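Local structure of Nop domain-containing protein (Archaeoglobus fulgidus, 1NT2) at residues B[140-145]-B[225-230]; B[126-131]-B[147-152]; B[3-8]-B[36-41]; B[20-25]-B[235-240]. The protein forms a complex with fibrillarin as a core protein of archaeal box C/D ribonucleoprotein particles and probably binds their guide RNA. All coordinates share one frame; numbering follows the deposited sequence.

Interaction 1: B[140-145]-B[225-230]; sequences PNMTEL and AKLAIA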
loop_
_atom_site.group_PDB
_atom_site.type_symbol
_atom_site.label_atom_id
_atom_site.label_comp_id
_atom_site.label_asym_id
_atom_site.label_seq_id
_atom_site.Cartn_x
_atom_site.Cartn_y
_atom_site.Cartn_z
ATOM N N PRO B 140 -33.761 -5.792 -3.486
ATOM C CA PRO B 140 -34.589 -4.593 -3.623
ATOM C C PRO B 140 -34.825 -3.875 -2.300
ATOM O O PRO B 140 -34.376 -2.745 -2.114
ATOM C CB PRO B 140 -35.876 -5.137 -4.214
ATOM C CG PRO B 140 -35.988 -6.457 -3.540
ATOM C CD PRO B 140 -34.577 -7.005 -3.656
ATOM N N ASN B 141 -35.528 -4.538 -1.388
ATOM C CA ASN B 141 -35.845 -3.980 -0.077
ATOM C C ASN B 141 -34.729 -3.117 0.506
ATOM O O ASN B 141 -34.998 -2.233 1.317
ATOM C CB ASN B 141 -36.197 -5.112 0.895
ATOM C CG ASN B 141 -37.394 -5.930 0.429
ATOM O OD1 ASN B 141 -38.507 -5.417 0.354
ATOM N ND2 ASN B 141 -37.168 -7.204 0.109
ATOM N N MET B 142 -33.486 -3.374 0.093
ATOM C CA MET B 142 -32.340 -2.593 0.562
ATOM C C MET B 142 -32.047 -1.418 -0.357
ATOM O O MET B 142 -32.010 -0.270 0.086
ATOM C CB MET B 142 -31.086 -3.454 0.642
ATOM C CG MET B 142 -30.922 -4.212 1.926
ATOM S SD MET B 142 -29.292 -4.953 1.976
ATOM C CE MET B 142 -28.370 -3.627 2.772
ATOM N N THR B 143 -31.811 -1.719 -1.633
ATOM C CA THR B 143 -31.524 -0.690 -2.626
ATOM C C THR B 143 -32.551 0.418 -2.441
ATOM O O THR B 143 -32.234 1.604 -2.524
ATOM C CB THR B 143 -31.619 -1.254 -4.078
ATOM O OG1 THR B 143 -32.815 -2.023 -4.221
ATOM C CG2 THR B 143 -30.430 -2.141 -4.401
ATOM N N GLU B 144 -33.782 0.006 -2.159
ATOM C CA GLU B 144 -34.905 0.910 -1.938
ATOM C C GLU B 144 -34.642 1.961 -0.859
ATOM O O GLU B 144 -34.861 3.154 -1.071
ATOM C CB GLU B 144 -36.133 0.091 -1.543
ATOM C CG GLU B 144 -37.376 0.911 -1.319
ATOM C CD GLU B 144 -37.868 1.545 -2.595
ATOM O OE1 GLU B 144 -37.113 2.347 -3.189
ATOM O OE2 GLU B 144 -39.006 1.237 -3.009
ATOM N N LEU B 145 -34.178 1.504 0.299
ATOM C CA LEU B 145 -33.906 2.381 1.440
ATOM C C LEU B 145 -32.674 3.297 1.345
ATOM O O LEU B 145 -32.748 4.494 1.659
ATOM C CB LEU B 145 -33.770 1.547 2.723
ATOM C CG LEU B 145 -34.831 0.514 3.077
ATOM C CD1 LEU B 145 -34.723 0.219 4.564
ATOM C CD2 LEU B 145 -36.210 1.033 2.736
ATOM N N ALA B 225 -31.693 -0.208 11.888
ATOM C CA ALA B 225 -32.600 -1.227 12.411
ATOM C C ALA B 225 -33.479 -1.772 11.296
ATOM O O ALA B 225 -33.502 -2.974 11.019
ATOM C CB ALA B 225 -33.464 -0.638 13.512
ATOM N N LYS B 226 -34.209 -0.873 10.654
ATOM C CA LYS B 226 -35.074 -1.276 9.566
ATOM C C LYS B 226 -34.265 -1.784 8.357
ATOM O O LYS B 226 -34.768 -2.593 7.575
ATOM C CB LYS B 226 -35.989 -0.105 9.165
ATOM C CG LYS B 226 -36.969 0.336 10.269
ATOM C CD LYS B 226 -38.062 -0.703 10.533
ATOM C CE LYS B 226 -38.845 -0.413 11.816
ATOM N NZ LYS B 226 -38.063 -0.653 13.078
ATOM N N LEU B 227 -33.016 -1.342 8.199
ATOM C CA LEU B 227 -32.236 -1.809 7.049
ATOM C C LEU B 227 -31.908 -3.279 7.206
ATOM O O LEU B 227 -32.041 -4.055 6.256
ATOM C CB LEU B 227 -30.941 -1.009 6.877
ATOM C CG LEU B 227 -30.423 -1.038 5.429
ATOM C CD1 LEU B 227 -31.471 -0.443 4.496
ATOM C CD2 LEU B 227 -29.141 -0.260 5.317
ATOM N N ALA B 228 -31.484 -3.657 8.409
ATOM C CA ALA B 228 -31.159 -5.047 8.694
ATOM C C ALA B 228 -32.366 -5.912 8.336
ATOM O O ALA B 228 -32.199 -7.030 7.841
ATOM C CB ALA B 228 -30.800 -5.217 10.164
ATOM N N ILE B 229 -33.573 -5.391 8.579
ATOM C CA ILE B 229 -34.809 -6.114 8.256
ATOM C C ILE B 229 -34.962 -6.255 6.747
ATOM O O ILE B 229 -35.291 -7.332 6.245
ATOM C CB ILE B 229 -36.068 -5.394 8.789
ATOM C CG1 ILE B 229 -36.164 -5.531 10.311
ATOM C CG2 ILE B 229 -37.307 -6.001 8.142
ATOM C CD1 ILE B 229 -36.411 -6.979 10.790
ATOM N N ALA B 230 -34.738 -5.152 6.035
ATOM C CA ALA B 230 -34.817 -5.127 4.576
ATOM C C ALA B 230 -33.904 -6.227 4.041
ATOM O O ALA B 230 -34.281 -7.013 3.172
ATOM C CB ALA B 230 -34.353 -3.778 4.065
#

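Interaction 2: B[126-131]-B[147-152]; sequences DVEREI and GAKVAA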
loop_
_atom_site.group_PDB
_atom_site.type_symbol
_atom_site.label_atom_id
_atom_site.label_comp_id
_atom_site.label_asym_id
_atom_site.label_seq_id
_atom_site.Cartn_x
_atom_site.Cartn_y
_atom_site.Cartn_z
ATOM N N ASP B 126 -19.506 1.444 -15.872
ATOM C CA ASP B 126 -20.096 0.239 -16.451
ATOM C C ASP B 126 -20.377 -0.764 -15.340
ATOM O O ASP B 126 -21.434 -1.394 -15.305
ATOM C CB ASP B 126 -19.133 -0.382 -17.464
ATOM C CG ASP B 126 -19.502 -0.069 -18.904
ATOM O OD1 ASP B 126 -19.911 1.078 -19.200
ATOM O OD2 ASP B 126 -19.363 -0.981 -19.744
ATOM N N VAL B 127 -19.408 -0.908 -14.438
ATOM C CA VAL B 127 -19.521 -1.816 -13.296
ATOM C C VAL B 127 -20.506 -1.236 -12.277
ATOM O O VAL B 127 -21.207 -1.976 -11.588
ATOM C CB VAL B 127 -18.146 -2.039 -12.613
ATOM C CG1 VAL B 127 -18.316 -2.846 -11.349
ATOM C CG2 VAL B 127 -17.208 -2.757 -13.563
ATOM N N GLU B 128 -20.556 0.091 -12.187
ATOM C CA GLU B 128 -21.473 0.734 -11.265
ATOM C C GLU B 128 -22.907 0.505 -11.733
ATOM O O GLU B 128 -23.810 0.364 -10.910
ATOM C CB GLU B 128 -21.160 2.237 -11.133
ATOM C CG GLU B 128 -20.375 2.582 -9.848
ATOM C CD GLU B 128 -20.084 4.081 -9.659
ATOM O OE1 GLU B 128 -21.034 4.893 -9.609
ATOM O OE2 GLU B 128 -18.892 4.443 -9.544
ATOM N N ARG B 129 -23.125 0.445 -13.046
ATOM C CA ARG B 129 -24.478 0.203 -13.550
ATOM C C ARG B 129 -24.857 -1.236 -13.236
ATOM O O ARG B 129 -26.005 -1.538 -12.924
ATOM C CB ARG B 129 -24.570 0.416 -15.060
ATOM C CG ARG B 129 -26.003 0.387 -15.580
ATOM C CD ARG B 129 -26.051 0.461 -17.096
ATOM N NE ARG B 129 -25.355 1.638 -17.616
ATOM C CZ ARG B 129 -25.179 1.908 -18.911
ATOM N NH1 ARG B 129 -25.652 1.084 -19.842
ATOM N NH2 ARG B 129 -24.518 3.004 -19.276
ATOM N N GLU B 130 -23.873 -2.123 -13.323
ATOM C CA GLU B 130 -24.083 -3.532 -13.042
ATOM C C GLU B 130 -24.546 -3.792 -11.607
ATOM O O GLU B 130 -25.554 -4.472 -11.387
ATOM C CB GLU B 130 -22.795 -4.310 -13.311
ATOM C CG GLU B 130 -22.866 -5.249 -14.503
ATOM C CD GLU B 130 -23.697 -6.488 -14.238
ATOM O OE1 GLU B 130 -23.762 -7.360 -15.129
ATOM O OE2 GLU B 130 -24.281 -6.596 -13.140
ATOM N N ILE B 131 -23.818 -3.264 -10.628
ATOM C CA ILE B 131 -24.197 -3.488 -9.248
ATOM C C ILE B 131 -25.624 -3.017 -9.052
ATOM O O ILE B 131 -26.343 -3.526 -8.192
ATOM C CB ILE B 131 -23.247 -2.769 -8.269
ATOM C CG1 ILE B 131 -23.249 -1.264 -8.529
ATOM C CG2 ILE B 131 -21.848 -3.331 -8.411
ATOM C CD1 ILE B 131 -24.378 -0.493 -7.860
ATOM N N GLY B 147 -30.220 2.845 -1.487
ATOM C CA GLY B 147 -29.838 3.006 -2.872
ATOM C C GLY B 147 -28.777 1.996 -3.237
ATOM O O GLY B 147 -27.906 1.692 -2.422
ATOM N N ALA B 148 -28.850 1.484 -4.462
ATOM C CA ALA B 148 -27.908 0.485 -4.955
ATOM C C ALA B 148 -26.483 0.717 -4.478
ATOM O O ALA B 148 -25.894 -0.135 -3.809
ATOM C CB ALA B 148 -27.943 0.448 -6.477
ATOM N N LYS B 149 -25.939 1.878 -4.828
ATOM C CA LYS B 149 -24.577 2.253 -4.456
ATOM C C LYS B 149 -24.223 1.779 -3.032
ATOM O O LYS B 149 -23.366 0.907 -2.845
ATOM C CB LYS B 149 -24.433 3.780 -4.576
ATOM C CG LYS B 149 -23.003 4.332 -4.555
ATOM C CD LYS B 149 -22.278 4.130 -5.878
ATOM C CE LYS B 149 -21.419 2.857 -5.908
ATOM N NZ LYS B 149 -22.185 1.570 -5.829
ATOM N N VAL B 150 -24.902 2.346 -2.039
ATOM C CA VAL B 150 -24.662 1.999 -0.643
ATOM C C VAL B 150 -24.994 0.538 -0.329
ATOM O O VAL B 150 -24.138 -0.233 0.122
ATOM C CB VAL B 150 -25.506 2.882 0.282
ATOM C CG1 VAL B 150 -24.986 2.795 1.702
ATOM C CG2 VAL B 150 -25.495 4.298 -0.223
ATOM N N ALA B 151 -26.250 0.173 -0.562
ATOM C CA ALA B 151 -26.723 -1.176 -0.302
ATOM C C ALA B 151 -25.698 -2.236 -0.696
ATOM O O ALA B 151 -25.427 -3.168 0.063
ATOM C CB ALA B 151 -28.041 -1.417 -1.048
ATOM N N ALA B 152 -25.109 -2.080 -1.875
ATOM C CA ALA B 152 -24.153 -3.061 -2.351
ATOM C C ALA B 152 -22.848 -3.082 -1.572
ATOM O O ALA B 152 -22.202 -4.121 -1.469
ATOM C CB ALA B 152 -23.886 -2.840 -3.828
#

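Interaction 3: B[3-8]-B[36-41]; sequences YNLWFG and FNVSEV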
loop_
_atom_site.group_PDB
_atom_site.type_symbol
_atom_site.label_atom_id
_atom_site.label_comp_id
_atom_site.label_asym_id
_atom_site.label_seq_id
_atom_site.Cartn_x
_atom_site.Cartn_y
_atom_site.Cartn_z
ATOM N N TYR B 3 -46.718 -5.610 18.899
ATOM C CA TYR B 3 -45.968 -6.856 18.924
ATOM C C TYR B 3 -45.950 -7.420 17.509
ATOM O O TYR B 3 -46.955 -7.377 16.807
ATOM C CB TYR B 3 -46.605 -7.847 19.900
ATOM C CG TYR B 3 -46.320 -7.550 21.359
ATOM C CD1 TYR B 3 -47.353 -7.240 22.250
ATOM C CD2 TYR B 3 -45.023 -7.622 21.858
ATOM C CE1 TYR B 3 -47.099 -7.019 23.601
ATOM C CE2 TYR B 3 -44.757 -7.403 23.205
ATOM C CZ TYR B 3 -45.795 -7.106 24.074
ATOM O OH TYR B 3 -45.519 -6.923 25.413
ATOM N N ASN B 4 -44.798 -7.930 17.088
ATOM C CA ASN B 4 -44.657 -8.474 15.744
ATOM C C ASN B 4 -44.571 -9.995 15.744
ATOM O O ASN B 4 -43.493 -10.560 15.875
ATOM C CB ASN B 4 -43.409 -7.897 15.060
ATOM C CG ASN B 4 -43.383 -6.372 15.049
ATOM O OD1 ASN B 4 -42.724 -5.742 15.881
ATOM N ND2 ASN B 4 -44.106 -5.773 14.101
ATOM N N LEU B 5 -45.709 -10.657 15.598
ATOM C CA LEU B 5 -45.723 -12.110 15.565
ATOM C C LEU B 5 -45.740 -12.539 14.103
ATOM O O LEU B 5 -46.074 -11.742 13.230
ATOM C CB LEU B 5 -46.949 -12.632 16.303
ATOM C CG LEU B 5 -47.231 -11.928 17.636
ATOM C CD1 LEU B 5 -48.287 -12.729 18.392
ATOM C CD2 LEU B 5 -45.957 -11.785 18.469
ATOM N N TRP B 6 -45.390 -13.792 13.831
ATOM C CA TRP B 6 -45.332 -14.280 12.457
ATOM C C TRP B 6 -46.598 -14.186 11.611
ATOM O O TRP B 6 -46.515 -14.249 10.383
ATOM C CB TRP B 6 -44.816 -15.721 12.415
ATOM C CG TRP B 6 -45.758 -16.776 12.935
ATOM C CD1 TRP B 6 -45.859 -17.232 14.223
ATOM C CD2 TRP B 6 -46.682 -17.552 12.162
ATOM N NE1 TRP B 6 -46.781 -18.247 14.295
ATOM C CE2 TRP B 6 -47.303 -18.463 13.046
ATOM C CE3 TRP B 6 -47.043 -17.567 10.809
ATOM C CZ2 TRP B 6 -48.266 -19.380 12.620
ATOM C CZ3 TRP B 6 -47.997 -18.478 10.385
ATOM C CH2 TRP B 6 -48.598 -19.375 11.290
ATOM N N PHE B 7 -47.763 -14.046 12.243
ATOM C CA PHE B 7 -49.014 -13.939 11.487
ATOM C C PHE B 7 -49.553 -12.517 11.432
ATOM O O PHE B 7 -50.278 -12.163 10.504
ATOM C CB PHE B 7 -50.102 -14.882 12.040
ATOM C CG PHE B 7 -50.157 -14.953 13.543
ATOM C CD1 PHE B 7 -49.377 -15.880 14.241
ATOM C CD2 PHE B 7 -50.968 -14.083 14.261
ATOM C CE1 PHE B 7 -49.405 -15.935 15.636
ATOM C CE2 PHE B 7 -51.005 -14.130 15.653
ATOM C CZ PHE B 7 -50.221 -15.057 16.344
ATOM N N GLY B 8 -49.196 -11.702 12.416
ATOM C CA GLY B 8 -49.673 -10.332 12.418
ATOM C C GLY B 8 -49.213 -9.497 13.602
ATOM O O GLY B 8 -48.270 -9.870 14.309
ATOM N N PHE B 36 -46.606 -13.273 26.404
ATOM C CA PHE B 36 -47.641 -14.220 26.009
ATOM C C PHE B 36 -47.135 -15.327 25.091
ATOM O O PHE B 36 -46.012 -15.267 24.586
ATOM C CB PHE B 36 -48.785 -13.491 25.324
ATOM C CG PHE B 36 -48.346 -12.505 24.293
ATOM C CD1 PHE B 36 -47.654 -11.361 24.663
ATOM C CD2 PHE B 36 -48.675 -12.697 22.951
ATOM C CE1 PHE B 36 -47.302 -10.412 23.707
ATOM C CE2 PHE B 36 -48.331 -11.758 21.980
ATOM C CZ PHE B 36 -47.646 -10.612 22.352
ATOM N N ASN B 37 -47.963 -16.344 24.876
ATOM C CA ASN B 37 -47.566 -17.450 24.013
ATOM C C ASN B 37 -48.011 -17.220 22.598
ATOM O O ASN B 37 -49.184 -17.406 22.280
ATOM C CB ASN B 37 -48.157 -18.767 24.500
ATOM C CG ASN B 37 -47.213 -19.524 25.408
ATOM O OD1 ASN B 37 -46.813 -19.026 26.470
ATOM N ND2 ASN B 37 -46.844 -20.737 24.996
ATOM N N VAL B 38 -47.074 -16.819 21.748
ATOM C CA VAL B 38 -47.390 -16.564 20.349
ATOM C C VAL B 38 -48.237 -17.708 19.805
ATOM O O VAL B 38 -49.147 -17.510 18.998
ATOM C CB VAL B 38 -46.113 -16.453 19.506
ATOM C CG1 VAL B 38 -46.464 -16.006 18.083
ATOM C CG2 VAL B 38 -45.147 -15.489 20.171
ATOM N N SER B 39 -47.919 -18.908 20.271
ATOM C CA SER B 39 -48.624 -20.108 19.874
ATOM C C SER B 39 -50.112 -19.996 20.201
ATOM O O SER B 39 -50.961 -20.263 19.350
ATOM C CB SER B 39 -48.019 -21.310 20.600
ATOM O OG SER B 39 -47.862 -21.031 21.985
ATOM N N GLU B 40 -50.422 -19.596 21.435
ATOM C CA GLU B 40 -51.806 -19.463 21.895
ATOM C C GLU B 40 -52.508 -18.330 21.185
ATOM O O GLU B 40 -53.576 -18.512 20.594
ATOM C CB GLU B 40 -51.822 -19.236 23.400
ATOM C CG GLU B 40 -51.119 -20.356 24.126
ATOM C CD GLU B 40 -50.939 -20.100 25.593
ATOM O OE1 GLU B 40 -50.324 -20.960 26.264
ATOM O OE2 GLU B 40 -51.406 -19.043 26.072
ATOM N N VAL B 41 -51.897 -17.154 21.251
ATOM C CA VAL B 41 -52.434 -15.973 20.591
ATOM C C VAL B 41 -52.662 -16.304 19.120
ATOM O O VAL B 41 -53.483 -15.692 18.455
ATOM C CB VAL B 41 -51.450 -14.787 20.689
ATOM C CG1 VAL B 41 -51.979 -13.606 19.895
ATOM C CG2 VAL B 41 -51.239 -14.410 22.152
#

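Interaction 4: B[20-25]-B[235-240]; sequences NFEESF and YFRGEI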
loop_
_atom_site.group_PDB
_atom_site.type_symbol
_atom_site.label_atom_id
_atom_site.label_comp_id
_atom_site.label_asym_id
_atom_site.label_seq_id
_atom_site.Cartn_x
_atom_site.Cartn_y
_atom_site.Cartn_z
ATOM N N ASN B 20 -49.343 -12.815 3.194
ATOM C CA ASN B 20 -47.909 -12.647 3.332
ATOM C C ASN B 20 -47.445 -12.866 4.762
ATOM O O ASN B 20 -47.132 -11.916 5.477
ATOM C CB ASN B 20 -47.492 -11.254 2.856
ATOM C CG ASN B 20 -46.235 -11.282 1.998
ATOM O OD1 ASN B 20 -45.170 -11.705 2.449
ATOM N ND2 ASN B 20 -46.358 -10.836 0.752
ATOM N N PHE B 21 -47.424 -14.131 5.172
ATOM C CA PHE B 21 -46.965 -14.513 6.502
ATOM C C PHE B 21 -45.464 -14.643 6.357
ATOM O O PHE B 21 -44.707 -14.471 7.312
ATOM C CB PHE B 21 -47.563 -15.858 6.915
ATOM C CG PHE B 21 -49.042 -15.816 7.129
ATOM C CD1 PHE B 21 -49.798 -16.967 7.030
ATOM C CD2 PHE B 21 -49.684 -14.613 7.418
ATOM C CE1 PHE B 21 -51.165 -16.929 7.209
ATOM C CE2 PHE B 21 -51.051 -14.562 7.600
ATOM C CZ PHE B 21 -51.794 -15.721 7.495
ATOM N N GLU B 22 -45.051 -14.952 5.134
ATOM C CA GLU B 22 -43.648 -15.092 4.821
ATOM C C GLU B 22 -42.945 -13.788 5.157
ATOM O O GLU B 22 -41.825 -13.793 5.671
ATOM C CB GLU B 22 -43.477 -15.415 3.340
ATOM C CG GLU B 22 -44.090 -16.746 2.946
ATOM C CD GLU B 22 -43.815 -17.117 1.498
ATOM O OE1 GLU B 22 -44.211 -18.232 1.091
ATOM O OE2 GLU B 22 -43.206 -16.301 0.770
ATOM N N GLU B 23 -43.611 -12.670 4.886
ATOM C CA GLU B 23 -43.013 -11.375 5.163
ATOM C C GLU B 23 -42.878 -11.132 6.652
ATOM O O GLU B 23 -41.764 -10.978 7.142
ATOM C CB GLU B 23 -43.824 -10.254 4.521
ATOM C CG GLU B 23 -42.952 -9.214 3.833
ATOM C CD GLU B 23 -43.750 -8.064 3.277
ATOM O OE1 GLU B 23 -44.386 -7.354 4.086
ATOM O OE2 GLU B 23 -43.745 -7.874 2.038
ATOM N N SER B 24 -43.998 -11.106 7.371
ATOM C CA SER B 24 -43.973 -10.877 8.821
ATOM C C SER B 24 -43.169 -11.950 9.543
ATOM O O SER B 24 -42.741 -11.759 10.682
ATOM C CB SER B 24 -45.389 -10.849 9.392
ATOM O OG SER B 24 -46.077 -12.049 9.089
ATOM N N PHE B 25 -42.988 -13.085 8.879
ATOM C CA PHE B 25 -42.216 -14.176 9.444
ATOM C C PHE B 25 -40.800 -13.653 9.561
ATOM O O PHE B 25 -40.128 -13.844 10.568
ATOM C CB PHE B 25 -42.229 -15.373 8.497
ATOM C CG PHE B 25 -41.626 -16.612 9.084
ATOM C CD1 PHE B 25 -42.325 -17.356 10.029
ATOM C CD2 PHE B 25 -40.352 -17.026 8.707
ATOM C CE1 PHE B 25 -41.768 -18.494 10.594
ATOM C CE2 PHE B 25 -39.784 -18.162 9.266
ATOM C CZ PHE B 25 -40.495 -18.899 10.212
ATOM N N TYR B 235 -33.267 -11.348 1.163
ATOM C CA TYR B 235 -32.641 -12.663 1.141
ATOM C C TYR B 235 -33.584 -13.872 1.266
ATOM O O TYR B 235 -33.285 -14.945 0.747
ATOM C CB TYR B 235 -31.577 -12.683 2.250
ATOM C CG TYR B 235 -30.675 -13.893 2.292
ATOM C CD1 TYR B 235 -30.424 -14.544 3.500
ATOM C CD2 TYR B 235 -30.072 -14.387 1.141
ATOM C CE1 TYR B 235 -29.602 -15.661 3.564
ATOM C CE2 TYR B 235 -29.243 -15.505 1.193
ATOM C CZ TYR B 235 -29.015 -16.141 2.410
ATOM O OH TYR B 235 -28.232 -17.272 2.480
ATOM N N PHE B 236 -34.722 -13.707 1.935
ATOM C CA PHE B 236 -35.648 -14.823 2.120
ATOM C C PHE B 236 -36.960 -14.718 1.349
ATOM O O PHE B 236 -37.636 -15.729 1.110
ATOM C CB PHE B 236 -35.956 -14.982 3.602
ATOM C CG PHE B 236 -34.761 -15.338 4.423
ATOM C CD1 PHE B 236 -34.127 -16.558 4.247
ATOM C CD2 PHE B 236 -34.252 -14.447 5.359
ATOM C CE1 PHE B 236 -32.995 -16.890 4.994
ATOM C CE2 PHE B 236 -33.125 -14.765 6.111
ATOM C CZ PHE B 236 -32.493 -15.991 5.928
ATOM N N ARG B 237 -37.315 -13.489 0.979
ATOM C CA ARG B 237 -38.537 -13.188 0.224
ATOM C C ARG B 237 -38.176 -12.870 -1.227
ATOM O O ARG B 237 -38.687 -13.492 -2.158
ATOM C CB ARG B 237 -39.253 -11.971 0.834
ATOM C CG ARG B 237 -40.501 -12.261 1.656
ATOM C CD ARG B 237 -41.766 -12.116 0.821
ATOM N NE ARG B 237 -41.819 -13.091 -0.261
ATOM C CZ ARG B 237 -42.866 -13.258 -1.060
ATOM N NH1 ARG B 237 -43.951 -12.510 -0.898
ATOM N NH2 ARG B 237 -42.833 -14.179 -2.013
ATOM N N GLY B 238 -37.290 -11.892 -1.400
ATOM C CA GLY B 238 -36.872 -11.482 -2.725
ATOM C C GLY B 238 -37.750 -10.360 -3.236
ATOM O O GLY B 238 -37.365 -9.627 -4.142
ATOM N N GLU B 239 -38.932 -10.216 -2.643
ATOM C CA GLU B 239 -39.879 -9.180 -3.049
ATOM C C GLU B 239 -39.925 -7.977 -2.117
ATOM O O GLU B 239 -39.837 -8.107 -0.897
ATOM C CB GLU B 239 -41.276 -9.773 -3.178
ATOM C CG GLU B 239 -41.332 -10.973 -4.094
ATOM C CD GLU B 239 -42.742 -11.296 -4.544
ATOM O OE1 GLU B 239 -42.940 -12.369 -5.150
ATOM O OE2 GLU B 239 -43.651 -10.471 -4.300
ATOM N N ILE B 240 -40.084 -6.803 -2.715
ATOM C CA ILE B 240 -40.125 -5.556 -1.973
ATOM C C ILE B 240 -41.270 -5.530 -0.963
ATOM O O ILE B 240 -42.149 -6.390 -0.978
ATOM C CB ILE B 240 -40.243 -4.352 -2.940
ATOM C CG1 ILE B 240 -39.317 -4.581 -4.143
ATOM C CG2 ILE B 240 -39.858 -3.059 -2.226
ATOM C CD1 ILE B 240 -39.302 -3.464 -5.192
#

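Interaction 1: B[140-145]-B[225-230]
The amide of N141 is the flat group nearest to this junction, and neither its faces nor its edges rest on residues 225-230; of its side chain, only CB touches that segment, N141 CB lying 3.5 Å from A230 O. With CG beside the backbone N (chi1 -60°), the amide is directed past A230 to the C-terminal end of helix 217-236, where N141 ND2 donates to E239 O, just after the helix, and weakly to D234 OD1 in its last turn. What remains between the two helices is aliphatic, and the backbone supplies part of it. The methyl of A230 sits against the peptide carbonyl of N141, with A230 CB 3.2 Å from N141 O, and this small residue lets the main chains come close: the CA atoms of N141 and A230 are 4.9 Å apart. Such alanine-mediated packing joins two helices of the all-helical Nop domain, the short 140-146 and the long 217-236, whose segments run roughly antiparallel at 148° with axes 8.7 Å apart. One turn further along, the two leucines differ in their first torsion. L145 keeps CG beside the backbone N, L227 places it anti to its own N (chi1 -156°), and the side chains slide past each other in opposite directions. M142 bends at SD so that CE approaches L227 CG at 4.2 Å. L154 of helix 148-158 touches both M142 and L227.

Interaction 2: B[126-131]-B[147-152]
Two helical segments cross steeply here, at 77° with their axes 10.0 Å apart, where the long helix 110-138, largely within a predicted coiled coil, meets helix 148-158 of the Nop domain. The chain joins them through the short helix 140-146, and G147 makes the last corner: its positive phi of 109° ends one helix, and the same residue stands at the N-cap position of the next. Backbone bonding resumes at once, A151 N reaching back to G147 O at 2.9 Å. Across the crossing, I131 carries most of the contact. Its CG1 occupies the crowded position between backbone N and carbonyl carbon (chi1 59°), which carries I131 CD1 to the methyl of A148 at 3.9 Å, while CB faces the methyl of A152, one helical turn on. L80 of helix 73-93 also packs on I131, so the isoleucine serves two helix contacts at once. K149 lies at the exposed margin, its chain bending at chi2, chi3 and chi4 to curl back toward the other helix. Its methylenes cross E128 obliquely, with K149 CD 4.0 Å from E128 OE1. The charges do not pair, since E128 OE1 and K149 NZ stay 5.2 Å apart; E128 forms its salt bridges with R124 and R125 of its own helix. The ammonium group instead ends beside hydrocarbon, K149 NZ lying 3.6 Å from I131 CD1.

Interaction 3: B[3-8]-B[36-41]
The carbonyl oxygen N37 O is gripped by two amides of the helix it opens: V41 N at 2.9 Å and, more weakly, E40 N. N37 stands at the N-cap position, yet its side chain makes no capping bond; N37 ND2 donates to S39 OG at 3.2 Å, with the acceptor close to the amide plane. The contact itself is apolar. F36, with CG in the crowded position (chi1 46°), turns its edge onto one face of Y3 in a T-shaped stack, centroids 4.7 Å apart and planes at 71°. L5 then fills the angle between ring and helix: L5 CD1 meets F36 CE2 tip to tip at 3.7 Å and also touches CG1 of V38 and of V41. F7 slides past V38, presenting its edge to V38 O, with F7 CE1 3.8 Å from V38 CG1. L5 N bonds to G8 O at 3.0 Å, closing the turn that brings L5, W6 and F7 to this helix, while W6 and V38 also pack on I123 and G122 of the fibrillarin chain. A short, weakly bonded antiparallel hairpin of strands 3-4 and 9-10, with helix 38-43 packed against it, belongs to the N-terminal part of the protein that contacts fibrillarin.

Interaction 4: B[20-25]-B[235-240]
The N-terminus of helix 21-27 meets the C-terminal end of helix 217-236 in a small salt-bridge network at the surface, built from E22, R237 and E239. N20 stands at the N-cap position of the first helix, where its OD1 accepts a weak, strongly bent capping bond from E23 N. On the other side, just past helix 217-236, G238 turns the chain with positive phi, which brings E239 back beside R237. R237, bent at chi2 and chi3, lays its guanidinium between two carboxylate groups. E22, extended beyond CG, brings OE2 over one face, 3.3 Å above the plane, with its carboxylate turned 83° to the guanidinium; CD of E239 lies over the opposite face. The salt bridges are E22 OE2 to R237 NH2 at 3.5 Å and a long one within the segment, E239 OE1 to R237 NH2. At the guanidinium edge, near its plane, N20 ND2 comes tip to tip to R237 NH1 at 3.4 Å, two donors that cannot bond to each other. E23 adds an alkyl contact, E23 CG to R237 CD at 4.3 Å, and E23 OE2 remains 5.5 Å from R237 NH1. L26 of helix 21-27 packs on the same arginine. Only the E22 bridge links the two segments. Because both carboxylates lie well off the guanidinium plane and no N-H points at them, the attraction is one of charge alone, probably less dependent on direction than an in-plane bidentate bridge.

Across the folded chain, the four contacts run from the fibrillarin side to the coiled coil: interactions 2 and 3 lie on opposite sides of the chain's centre, about 38 Å apart between centres. Neighbours are tied together. W6 O and S24 OG, 2.6 Å apart, make a probable hydrogen bond that joins interaction 3 to interaction 4, and F25 packs on W6. Interactions 4 and 1 share helix 217-236, and P140 CB packs on I240 CG1 at 3.5 Å. Interaction 1 meets interaction 2 through T143 CG2 on A148 CA, 3.7 Å, and M142 on A151. Interactions 3 and 4 both touch the fibrillarin chain, whereas segment 126-131 of interaction 2 reaches the second Nop subunit.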